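Long-range contact in TqaL (Neurospora crassa, PDB 7EEH), which belongs to the 2OG-Fe dioxygenase family of the cupin clan and carries a bound iron ion: residues P72-S86 with D157-T171. The protein carries 1 engineered substitution. Sequence-based numbering, arbitrary orientation.
Sequences PFRRSRNGRFCFDFS and DKWVCTLFNLRTVTT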
loop_
_atom_site.group_PDB
_atom_site.type_symbol
_atom_site.label_atom_id
_atom_site.label_comp_id
_atom_site.label_asym_id
_atom_site.label_seq_id
_atom_site.Cartn_x
_atom_site.Cartn_y
_atom_site.Cartn_z
ATOM N N PRO B 72 26.113 -38.803 10.492
ATOM C CA PRO B 72 25.569 -38.405 11.802
ATOM C C PRO B 72 25.397 -36.902 12.004
ATOM O O PRO B 72 24.709 -36.501 12.958
ATOM C CB PRO B 72 26.599 -38.965 12.793
ATOM C CG PRO B 72 27.866 -39.085 12.020
ATOM C CD PRO B 72 27.558 -39.089 10.546
ATOM N N PHE B 73 25.993 -36.059 11.165
ATOM C CA PHE B 73 25.898 -34.615 11.338
ATOM C C PHE B 73 24.826 -33.981 10.460
ATOM O O PHE B 73 24.708 -32.754 10.450
ATOM C CB PHE B 73 27.260 -33.951 11.062
ATOM C CG PHE B 73 28.429 -34.652 11.716
ATOM C CD1 PHE B 73 28.507 -34.764 13.097
ATOM C CD2 PHE B 73 29.443 -35.209 10.948
ATOM C CE1 PHE B 73 29.574 -35.414 13.700
ATOM C CE2 PHE B 73 30.512 -35.861 11.543
ATOM C CZ PHE B 73 30.575 -35.964 12.924
ATOM N N ARG B 74 24.041 -34.772 9.725
ATOM C CA ARG B 74 22.974 -34.199 8.913
ATOM C C ARG B 74 21.781 -35.143 8.801
ATOM O O ARG B 74 21.933 -36.359 8.643
ATOM C CB ARG B 74 23.479 -33.820 7.516
ATOM C CG ARG B 74 23.853 -34.988 6.632
ATOM C CD ARG B 74 24.262 -34.511 5.261
ATOM N NE ARG B 74 23.169 -34.642 4.305
ATOM C CZ ARG B 74 22.904 -33.750 3.355
ATOM N NH1 ARG B 74 23.655 -32.656 3.241
ATOM N NH2 ARG B 74 21.884 -33.949 2.526
ATOM N N ARG B 75 20.592 -34.563 8.891
ATOM C CA ARG B 75 19.338 -35.237 8.591
ATOM C C ARG B 75 18.667 -34.475 7.457
ATOM O O ARG B 75 18.734 -33.245 7.406
ATOM C CB ARG B 75 18.432 -35.294 9.827
ATOM C CG ARG B 75 18.968 -36.205 10.946
ATOM C CD ARG B 75 18.900 -35.548 12.310
ATOM N NE ARG B 75 19.760 -36.213 13.293
ATOM C CZ ARG B 75 19.780 -35.905 14.588
ATOM N NH1 ARG B 75 18.990 -34.942 15.060
ATOM N NH2 ARG B 75 20.595 -36.552 15.413
ATOM N N SER B 76 18.034 -35.196 6.538
ATOM C CA SER B 76 17.610 -34.526 5.316
ATOM C C SER B 76 16.519 -35.320 4.617
ATOM O O SER B 76 16.351 -36.524 4.844
ATOM C CB SER B 76 18.797 -34.325 4.379
ATOM O OG SER B 76 18.862 -35.369 3.428
ATOM N N ARG B 77 15.750 -34.599 3.797
ATOM C CA ARG B 77 14.898 -35.151 2.750
ATOM C C ARG B 77 15.059 -34.270 1.519
ATOM O O ARG B 77 15.364 -33.084 1.638
ATOM C CB ARG B 77 13.412 -35.205 3.144
ATOM C CG ARG B 77 13.115 -36.164 4.299
ATOM C CD ARG B 77 11.638 -36.399 4.551
ATOM N NE ARG B 77 11.494 -37.445 5.572
ATOM C CZ ARG B 77 11.469 -38.750 5.296
ATOM N NH1 ARG B 77 11.544 -39.176 4.039
ATOM N NH2 ARG B 77 11.368 -39.636 6.280
ATOM N N ASN B 78 14.863 -34.842 0.335
ATOM C CA ASN B 78 14.941 -34.024 -0.867
ATOM C C ASN B 78 13.891 -34.448 -1.880
ATOM O O ASN B 78 13.312 -35.536 -1.805
ATOM C CB ASN B 78 16.327 -34.073 -1.507
ATOM C CG ASN B 78 16.639 -35.423 -2.090
ATOM O OD1 ASN B 78 16.397 -35.667 -3.268
ATOM N ND2 ASN B 78 17.169 -36.316 -1.267
ATOM N N GLY B 79 13.654 -33.552 -2.831
ATOM C CA GLY B 79 12.718 -33.797 -3.909
ATOM C C GLY B 79 13.026 -32.896 -5.079
ATOM O O GLY B 79 13.531 -31.779 -4.910
ATOM N N ARG B 80 12.738 -33.395 -6.282
ATOM C CA ARG B 80 12.911 -32.639 -7.512
ATOM C C ARG B 80 11.574 -32.038 -7.904
ATOM O O ARG B 80 10.551 -32.734 -7.897
ATOM C CB ARG B 80 13.427 -33.519 -8.651
ATOM C CG ARG B 80 14.843 -34.042 -8.486
ATOM C CD ARG B 80 15.129 -35.155 -9.502
ATOM N NE ARG B 80 15.104 -34.659 -10.862
ATOM C CZ ARG B 80 14.254 -35.034 -11.813
ATOM N NH1 ARG B 80 13.322 -35.957 -11.602
ATOM N NH2 ARG B 80 14.357 -34.470 -12.999
ATOM N N PHE B 81 11.590 -30.754 -8.251
ATOM C CA PHE B 81 10.420 -30.064 -8.765
ATOM C C PHE B 81 10.758 -29.466 -10.118
ATOM O O PHE B 81 11.925 -29.297 -10.467
ATOM C CB PHE B 81 9.934 -28.973 -7.811
ATOM C CG PHE B 81 9.546 -29.487 -6.456
ATOM C CD1 PHE B 81 10.504 -29.666 -5.471
ATOM C CD2 PHE B 81 8.227 -29.794 -6.170
ATOM C CE1 PHE B 81 10.151 -30.147 -4.216
ATOM C CE2 PHE B 81 7.864 -30.281 -4.919
ATOM C CZ PHE B 81 8.829 -30.457 -3.943
ATOM N N CYS B 82 9.717 -29.176 -10.885
ATOM C CA CYS B 82 9.833 -28.556 -12.195
ATOM C C CYS B 82 9.073 -27.237 -12.183
ATOM O O CYS B 82 7.872 -27.208 -11.895
ATOM C CB CYS B 82 9.279 -29.472 -13.290
ATOM S SG CYS B 82 9.189 -28.655 -14.904
ATOM N N PHE B 83 9.772 -26.146 -12.462
ATOM C CA PHE B 83 9.107 -24.901 -12.824
ATOM C C PHE B 83 8.777 -24.991 -14.313
ATOM O O PHE B 83 9.678 -24.961 -15.154
ATOM C CB PHE B 83 9.997 -23.702 -12.513
ATOM C CG PHE B 83 10.109 -23.372 -11.041
ATOM C CD1 PHE B 83 9.034 -22.851 -10.346
ATOM C CD2 PHE B 83 11.307 -23.553 -10.369
ATOM C CE1 PHE B 83 9.151 -22.519 -9.003
ATOM C CE2 PHE B 83 11.432 -23.231 -9.029
ATOM C CZ PHE B 83 10.349 -22.716 -8.343
ATOM N N ASP B 84 7.498 -25.149 -14.639
ATOM C CA ASP B 84 7.039 -25.344 -16.011
ATOM C C ASP B 84 6.396 -24.044 -16.481
ATOM O O ASP B 84 5.293 -23.694 -16.041
ATOM C CB ASP B 84 6.049 -26.507 -16.087
ATOM C CG ASP B 84 5.730 -26.917 -17.517
ATOM O OD1 ASP B 84 5.794 -26.054 -18.414
ATOM O OD2 ASP B 84 5.424 -28.110 -17.739
ATOM N N PHE B 85 7.070 -23.336 -17.371
ATOM C CA PHE B 85 6.571 -22.039 -17.799
ATOM C C PHE B 85 5.704 -22.117 -19.049
ATOM O O PHE B 85 5.279 -21.075 -19.553
ATOM C CB PHE B 85 7.736 -21.073 -17.981
ATOM C CG PHE B 85 8.216 -20.502 -16.682
ATOM C CD1 PHE B 85 7.442 -19.580 -15.997
ATOM C CD2 PHE B 85 9.399 -20.931 -16.113
ATOM C CE1 PHE B 85 7.861 -19.069 -14.785
ATOM C CE2 PHE B 85 9.820 -20.428 -14.894
ATOM C CZ PHE B 85 9.055 -19.495 -14.236
ATOM N N SER B 86 5.412 -23.323 -19.538
ATOM C CA SER B 86 4.353 -23.517 -20.520
ATOM C C SER B 86 3.013 -23.743 -19.836
ATOM O O SER B 86 2.018 -23.109 -20.185
ATOM C CB SER B 86 4.671 -24.702 -21.432
ATOM O OG SER B 86 5.954 -24.562 -21.992
ATOM N N ASP B 157 11.694 -24.310 -21.694
ATOM C CA ASP B 157 10.685 -23.610 -20.914
ATOM C C ASP B 157 10.479 -24.228 -19.529
ATOM O O ASP B 157 9.513 -23.879 -18.841
ATOM C CB ASP B 157 9.360 -23.598 -21.673
ATOM C CG ASP B 157 8.880 -25.000 -22.037
ATOM O OD1 ASP B 157 9.501 -26.006 -21.623
ATOM O OD2 ASP B 157 7.862 -25.103 -22.748
ATOM N N LYS B 158 11.344 -25.151 -19.126
ATOM C CA LYS B 158 11.238 -25.873 -17.866
ATOM C C LYS B 158 12.525 -25.698 -17.076
ATOM O O LYS B 158 13.616 -25.716 -17.653
ATOM C CB LYS B 158 11.001 -27.376 -18.091
ATOM C CG LYS B 158 9.596 -27.748 -18.538
ATOM C CD LYS B 158 9.601 -28.995 -19.419
ATOM C CE LYS B 158 8.249 -29.213 -20.110
ATOM N NZ LYS B 158 7.753 -27.986 -20.831
ATOM N N TRP B 159 12.399 -25.524 -15.761
ATOM C CA TRP B 159 13.539 -25.563 -14.859
ATOM C C TRP B 159 13.410 -26.769 -13.941
ATOM O O TRP B 159 12.306 -27.184 -13.593
ATOM C CB TRP B 159 13.647 -24.313 -13.971
ATOM C CG TRP B 159 13.648 -22.959 -14.630
ATOM C CD1 TRP B 159 12.596 -22.340 -15.217
ATOM C CD2 TRP B 159 14.745 -22.034 -14.694
ATOM N NE1 TRP B 159 12.966 -21.100 -15.677
ATOM C CE2 TRP B 159 14.282 -20.887 -15.370
ATOM C CE3 TRP B 159 16.082 -22.076 -14.266
ATOM C CZ2 TRP B 159 15.094 -19.790 -15.627
ATOM C CZ3 TRP B 159 16.896 -20.980 -14.517
ATOM C CH2 TRP B 159 16.399 -19.855 -15.203
ATOM N N VAL B 160 14.551 -27.309 -13.537
ATOM C CA VAL B 160 14.622 -28.333 -12.503
ATOM C C VAL B 160 14.983 -27.640 -11.205
ATOM O O VAL B 160 15.976 -26.907 -11.147
ATOM C CB VAL B 160 15.670 -29.409 -12.835
ATOM C CG1 VAL B 160 15.677 -30.493 -11.743
ATOM C CG2 VAL B 160 15.419 -29.994 -14.203
ATOM N N CYS B 161 14.190 -27.870 -10.166
ATOM C CA CYS B 161 14.473 -27.328 -8.846
ATOM C C CYS B 161 14.657 -28.503 -7.897
ATOM O O CYS B 161 13.694 -29.226 -7.600
ATOM C CB CYS B 161 13.355 -26.409 -8.371
ATOM S SG CYS B 161 13.595 -25.843 -6.661
ATOM N N THR B 162 15.889 -28.713 -7.445
ATOM C CA THR B 162 16.167 -29.731 -6.446
ATOM C C THR B 162 16.099 -29.083 -5.067
ATOM O O THR B 162 16.857 -28.155 -4.773
ATOM C CB THR B 162 17.532 -30.389 -6.664
ATOM O OG1 THR B 162 17.659 -30.762 -8.034
ATOM C CG2 THR B 162 17.637 -31.652 -5.820
ATOM N N LEU B 163 15.176 -29.559 -4.241
ATOM C CA LEU B 163 14.908 -28.984 -2.929
ATOM C C LEU B 163 15.352 -29.940 -1.828
ATOM O O LEU B 163 14.908 -31.089 -1.793
ATOM C CB LEU B 163 13.422 -28.654 -2.779
ATOM C CG LEU B 163 13.364 -27.995 -1.397
ATOM C CD1 LEU B 163 13.231 -26.516 -1.400
ATOM C CD2 LEU B 163 12.371 -28.704 -0.460
ATOM N N PHE B 164 16.209 -29.459 -0.928
ATOM C CA PHE B 164 16.602 -30.193 0.271
ATOM C C PHE B 164 16.034 -29.520 1.513
ATOM O O PHE B 164 16.214 -28.311 1.713
ATOM C CB PHE B 164 18.122 -30.277 0.417
ATOM C CG PHE B 164 18.775 -31.215 -0.545
ATOM C CD1 PHE B 164 18.969 -30.846 -1.858
ATOM C CD2 PHE B 164 19.212 -32.465 -0.129
ATOM C CE1 PHE B 164 19.581 -31.708 -2.755
ATOM C CE2 PHE B 164 19.821 -33.331 -1.020
ATOM C CZ PHE B 164 20.005 -32.949 -2.333
ATOM N N ASN B 165 15.397 -30.308 2.362
ATOM C CA ASN B 165 15.039 -29.883 3.711
ATOM C C ASN B 165 16.085 -30.515 4.626
ATOM O O ASN B 165 16.196 -31.741 4.687
ATOM C CB ASN B 165 13.619 -30.331 4.037
ATOM C CG ASN B 165 13.137 -29.853 5.383
ATOM O OD1 ASN B 165 13.847 -29.157 6.124
ATOM N ND2 ASN B 165 11.912 -30.200 5.700
ATOM N N LEU B 166 16.895 -29.687 5.284
ATOM C CA LEU B 166 18.155 -30.141 5.864
ATOM C C LEU B 166 18.298 -29.647 7.297
ATOM O O LEU B 166 18.213 -28.442 7.555
ATOM C CB LEU B 166 19.351 -29.651 5.011
ATOM C CG LEU B 166 20.756 -29.764 5.615
ATOM C CD1 LEU B 166 21.131 -31.215 5.807
ATOM C CD2 LEU B 166 21.791 -29.075 4.756
ATOM N N ARG B 167 18.532 -30.575 8.224
ATOM C CA ARG B 167 18.897 -30.236 9.594
ATOM C C ARG B 167 20.351 -30.638 9.805
ATOM O O ARG B 167 20.691 -31.823 9.696
ATOM C CB ARG B 167 17.980 -30.936 10.603
ATOM C CG ARG B 167 18.559 -31.007 12.013
ATOM C CD ARG B 167 17.525 -31.478 13.027
ATOM N NE ARG B 167 16.390 -30.562 13.122
ATOM C CZ ARG B 167 15.268 -30.824 13.782
ATOM N NH1 ARG B 167 15.127 -31.983 14.431
ATOM N NH2 ARG B 167 14.284 -29.931 13.794
ATOM N N THR B 168 21.212 -29.659 10.065
ATOM C CA THR B 168 22.594 -29.967 10.415
ATOM C C THR B 168 22.704 -30.110 11.928
ATOM O O THR B 168 21.917 -29.533 12.674
ATOM C CB THR B 168 23.560 -28.890 9.912
ATOM O OG1 THR B 168 23.281 -27.644 10.561
ATOM C CG2 THR B 168 23.439 -28.727 8.395
ATOM N N VAL B 169 23.677 -30.901 12.376
ATOM C CA VAL B 169 23.849 -31.222 13.794
ATOM C C VAL B 169 25.318 -31.033 14.154
ATOM O O VAL B 169 26.196 -31.620 13.514
ATOM C CB VAL B 169 23.398 -32.657 14.119
ATOM C CG1 VAL B 169 23.503 -32.922 15.611
ATOM C CG2 VAL B 169 21.978 -32.899 13.632
ATOM N N THR B 170 25.581 -30.211 15.168
ATOM C CA THR B 170 26.928 -29.942 15.664
ATOM C C THR B 170 27.021 -30.501 17.074
ATOM O O THR B 170 26.255 -30.094 17.954
ATOM C CB THR B 170 27.240 -28.440 15.676
ATOM O OG1 THR B 170 27.075 -27.891 14.361
ATOM C CG2 THR B 170 28.671 -28.186 16.156
ATOM N N THR B 171 27.955 -31.424 17.295
ATOM C CA THR B 171 27.959 -32.081 18.591
ATOM C C THR B 171 29.304 -31.899 19.294
ATOM O O THR B 171 30.351 -31.865 18.632
ATOM C CB THR B 171 27.615 -33.580 18.424
ATOM O OG1 THR B 171 27.206 -34.137 19.680
ATOM C CG2 THR B 171 28.790 -34.371 17.857
#
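Arg75 reaches over Val169 near one end of a long antiparallel strand pair, its guanidinium laid flat so that one face rests on Val169 CG2, 3.8 Å from Arg75 CZ. A bend at chi2 (133°) helps bring the group there, while the backbones of Arg75 and Arg167 are joined by two hydrogen bonds, as a hydrogen-bonded antiparallel pair. The Arg167 guanidinium turns to Asp270 and Asn63.

Near the other end Trp159 meets Phe85 rim to rim, the planes 76° apart and neither ring over the other's face; Phe85 CE2 lies 3.3 Å from Trp159 NE1. CB of Trp159 also packs on CB of Phe83, whose CE2 touches Cys161 CB at 3.8 Å. Leu134 of helix 128-141 packs on Phe83 and Phe81 on this face. On the reverse face, Asn78 CB sits over the Phe164 ring in a CH-pi contact, 3.7 Å from its centroid.

Eleven bridges in unbroken register, from Arg74–Thr168 to Asp84–Lys158, join strands 74-84 and 158-170, and strand 267-277 continues the sheet beyond 158-170. The side chain of Leu166 lies about 10 Å from the bound iron; the pair forms part of the major antiparallel sheet, consistent with the double-stranded beta-helix (jelly-roll) fold of cupin-clan 2OG-Fe dioxygenases.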